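Local coordinates for 389aa long hypothetical nucleolar protein (Pyrococcus horikoshii, PDB 5ZVE) that transfers a methyl group from S-adenosyl-L-methionine to the C5 position of cytosine 72 in several tRNAs, at residues S231-R234 against L235-M238. Numbering follows the deposited sequence.
With SAH (S-adenosyl-L-homocysteine), chain C.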
ATOM      1  N   SER A 231      -6.845 -11.809 -10.949  1.00 40.63           N
ATOM      2  CA  SER A 231      -8.082 -11.034 -10.915  1.00 41.44           C
ATOM      3  C   SER A 231      -8.269 -10.237 -12.200  1.00 45.51           C
ATOM      4  O   SER A 231      -7.420  -9.421 -12.564  1.00 41.56           O
ATOM      5  CB  SER A 231      -8.088 -10.099  -9.701  1.00 41.89           C
ATOM      6  OG  SER A 231      -9.311  -9.396  -9.596  1.00 43.86           O
ATOM      7  N   LYS A 232      -9.389 -10.464 -12.878  1.00 47.31           N
ATOM      8  CA  LYS A 232      -9.661  -9.778 -14.136  1.00 49.34           C
ATOM      9  C   LYS A 232     -10.004  -8.312 -13.900  1.00 45.45           C
ATOM     10  O   LYS A 232      -9.642  -7.444 -14.698  1.00 43.39           O
ATOM     11  CB  LYS A 232     -10.792 -10.473 -14.897  1.00 48.52           C
ATOM     12  CG  LYS A 232     -11.018  -9.934 -16.305  1.00 50.47           C
ATOM     13  CD  LYS A 232     -12.096 -10.726 -17.025  1.00 54.40           C
ATOM     14  CE  LYS A 232     -11.661 -12.173 -17.214  1.00 65.66           C
ATOM     15  NZ  LYS A 232     -12.765 -13.054 -17.689  1.00 61.26           N
ATOM     16  N   ASN A 233     -10.704  -8.042 -12.801  1.00 45.57           N
ATOM     17  CA  ASN A 233     -11.075  -6.678 -12.441  1.00 45.39           C
ATOM     18  C   ASN A 233      -9.855  -5.834 -12.091  1.00 46.72           C
ATOM     19  O   ASN A 233      -9.710  -4.706 -12.565  1.00 43.11           O
ATOM     20  CB  ASN A 233     -12.060  -6.682 -11.274  1.00 45.84           C
ATOM     21  CG  ASN A 233     -13.374  -7.349 -11.627  1.00 58.98           C
ATOM     22  OD1 ASN A 233     -13.707  -7.506 -12.804  1.00 56.30           O
ATOM     23  ND2 ASN A 233     -14.133  -7.741 -10.610  1.00 68.02           N
ATOM     24  N   ARG A 234      -8.986  -6.381 -11.248  1.00 41.64           N
ATOM     25  CA  ARG A 234      -7.749  -5.700 -10.895  1.00 42.91           C
ATOM     26  C   ARG A 234      -6.848  -5.545 -12.122  1.00 42.15           C
ATOM     27  O   ARG A 234      -6.121  -4.559 -12.244  1.00 36.63           O
ATOM     28  CB  ARG A 234      -7.031  -6.446  -9.764  1.00 33.14           C
ATOM     29  CG  ARG A 234      -7.815  -6.435  -8.456  1.00 31.52           C
ATOM     30  CD  ARG A 234      -7.206  -7.350  -7.408  1.00 34.10           C
ATOM     31  NE  ARG A 234      -5.877  -6.921  -6.977  1.00 30.70           N
ATOM     32  CZ  ARG A 234      -5.634  -5.896  -6.163  1.00 31.12           C
ATOM     33  NH1 ARG A 234      -6.633  -5.175  -5.673  1.00 25.93           N
ATOM     34  NH2 ARG A 234      -4.383  -5.592  -5.835  1.00 30.80           N
ATOM     35  N   LEU A 235      -6.905  -6.510 -13.034  1.00 40.09           N
ATOM     36  CA  LEU A 235      -6.216  -6.372 -14.313  1.00 39.53           C
ATOM     37  C   LEU A 235      -6.857  -5.286 -15.172  1.00 36.74           C
ATOM     38  O   LEU A 235      -6.172  -4.575 -15.899  1.00 39.94           O
ATOM     39  CB  LEU A 235      -6.203  -7.701 -15.067  1.00 36.29           C
ATOM     40  CG  LEU A 235      -5.130  -8.687 -14.612  1.00 37.83           C
ATOM     41  CD1 LEU A 235      -5.246  -9.984 -15.386  1.00 35.69           C
ATOM     42  CD2 LEU A 235      -3.757  -8.075 -14.791  1.00 38.81           C
ATOM     43  N   ARG A 236      -8.178  -5.176 -15.097  1.00 42.44           N
ATOM     44  CA  ARG A 236      -8.898  -4.115 -15.797  1.00 42.19           C
ATOM     45  C   ARG A 236      -8.467  -2.737 -15.293  1.00 43.11           C
ATOM     46  O   ARG A 236      -8.283  -1.807 -16.078  1.00 40.73           O
ATOM     47  CB  ARG A 236     -10.407  -4.294 -15.631  1.00 41.47           C
ATOM     48  CG  ARG A 236     -11.246  -3.253 -16.351  1.00 53.72           C
ATOM     49  CD  ARG A 236     -12.720  -3.609 -16.278  1.00 53.62           C
ATOM     50  NE  ARG A 236     -12.943  -5.010 -16.622  1.00 60.34           N
ATOM     51  CZ  ARG A 236     -14.141  -5.566 -16.771  1.00 67.58           C
ATOM     52  NH1 ARG A 236     -15.239  -4.839 -16.609  1.00 74.61           N
ATOM     53  NH2 ARG A 236     -14.241  -6.849 -17.088  1.00 62.26           N
ATOM     54  N   LYS A 237      -8.325  -2.606 -13.977  1.00 41.40           N
ATOM     55  CA  LYS A 237      -7.817  -1.375 -13.391  1.00 35.70           C
ATOM     56  C   LYS A 237      -6.381  -1.131 -13.835  1.00 38.29           C
ATOM     57  O   LYS A 237      -5.972   0.011 -14.061  1.00 37.58           O
ATOM     58  CB  LYS A 237      -7.902  -1.421 -11.864  1.00 37.85           C
ATOM     59  CG  LYS A 237      -7.472  -0.124 -11.194  1.00 41.63           C
ATOM     60  CD  LYS A 237      -8.335   1.036 -11.665  1.00 38.40           C
ATOM     61  CE  LYS A 237      -7.931   2.341 -11.003  1.00 48.03           C
ATOM     62  NZ  LYS A 237      -8.793   3.475 -11.443  1.00 51.03           N
ATOM     63  N   MET A 238      -5.619  -2.212 -13.965  1.00 35.36           N
ATOM     64  CA  MET A 238      -4.225  -2.113 -14.376  1.00 33.13           C
ATOM     65  C   MET A 238      -4.104  -1.616 -15.813  1.00 35.71           C
ATOM     66  O   MET A 238      -3.190  -0.855 -16.138  1.00 35.12           O
ATOM     67  CB  MET A 238      -3.523  -3.463 -14.217  1.00 30.86           C
ATOM     68  CG  MET A 238      -2.081  -3.464 -14.666  1.00 31.52           C
ATOM     69  SD  MET A 238      -1.115  -4.780 -13.901  1.00 32.24           S
ATOM     70  CE  MET A 238       0.498  -4.418 -14.567  1.00 29.97           C
TER
HETATM   71  N   SAH C 401       2.208  -5.639  -6.906  1.00 21.31           N
HETATM   72  CA  SAH C 401       0.956  -4.896  -7.002  1.00 24.17           C
HETATM   73  CB  SAH C 401      -0.001  -5.272  -5.871  1.00 27.48           C
HETATM   74  CG  SAH C 401      -0.032  -6.751  -5.477  1.00 25.94           C
HETATM   75  SD  SAH C 401      -1.474  -7.112  -4.447  1.00 29.95           S
HETATM   76  C   SAH C 401       1.165  -3.381  -7.065  1.00 27.90           C
HETATM   77  O   SAH C 401       2.250  -2.868  -6.790  1.00 27.05           O
HETATM   78  OXT SAH C 401       0.251  -2.628  -7.400  1.00 25.63           O
HETATM   79  C5' SAH C 401      -1.368  -8.905  -4.713  1.00 28.39           C
HETATM   80  C4' SAH C 401      -2.030  -9.390  -6.000  1.00 31.48           C
HETATM   81  O4' SAH C 401      -1.870 -10.789  -6.124  1.00 32.68           O
HETATM   82  C3' SAH C 401      -3.529  -9.131  -6.079  1.00 33.52           C
HETATM   83  O3' SAH C 401      -3.785  -8.241  -7.141  1.00 28.40           O
HETATM   84  C2' SAH C 401      -4.161 -10.469  -6.411  1.00 28.73           C
HETATM   85  O2' SAH C 401      -5.051 -10.334  -7.492  1.00 32.63           O
HETATM   86  C1' SAH C 401      -2.974 -11.310  -6.835  1.00 31.02           C
HETATM   87  N9  SAH C 401      -3.143 -12.760  -6.599  1.00 32.92           N
HETATM   88  C8  SAH C 401      -3.669 -13.395  -5.502  1.00 35.45           C
HETATM   89  N7  SAH C 401      -3.619 -14.733  -5.714  1.00 31.85           N
HETATM   90  C5  SAH C 401      -3.070 -14.960  -6.928  1.00 34.29           C
HETATM   91  C6  SAH C 401      -2.788 -16.123  -7.636  1.00 37.60           C
HETATM   92  N6  SAH C 401      -3.066 -17.320  -7.123  1.00 35.16           N
HETATM   93  N1  SAH C 401      -2.210 -16.030  -8.883  1.00 40.64           N
HETATM   94  C2  SAH C 401      -1.917 -14.793  -9.424  1.00 39.85           C
HETATM   95  N3  SAH C 401      -2.201 -13.643  -8.718  1.00 37.18           N
HETATM   96  C4  SAH C 401      -2.768 -13.728  -7.490  1.00 32.14           C
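L235 N reaches back to S231 O (3.0 Å), and three further i to i+4 bonds, R236 N to K232 O at 2.7 Å, then K237 N to N233 O and M238 N to R234 O, establish the first turns of helix 232-245. This helix follows strand 225-229 in a beta-alpha-beta unit of the Rossmann-like, class I methyltransferase fold. S231 is its N-cap: OG, anti to the backbone N (chi1 -176°), accepts a weak but nearly straight bond from R234 N (3.5 Å, 169°), while S231 N donates to D229 OD1. L235 lays CG against S231 O at 3.2 Å, on the buried side facing strand 250-254; on the outer side, N233 OD1 lies over one face of the R236 guanidinium, 4.4 Å from NH2. R234 turns to the cofactor product, its chain bent at chi3, and the ribose hydroxyl O3' of SAH meets the guanidinium edge near its plane. R234 NE hydrogen-bonds SAH O3' at 2.5 Å, so short that the exact value is doubtful. A leucine in place of R234 would probably leave O3' without its NE and NH2 donors and the ribose less firmly held. R234 NH2, also weakly bonded to A207 O, gives SAH O3' a weaker bond (3.0 Å, 126°).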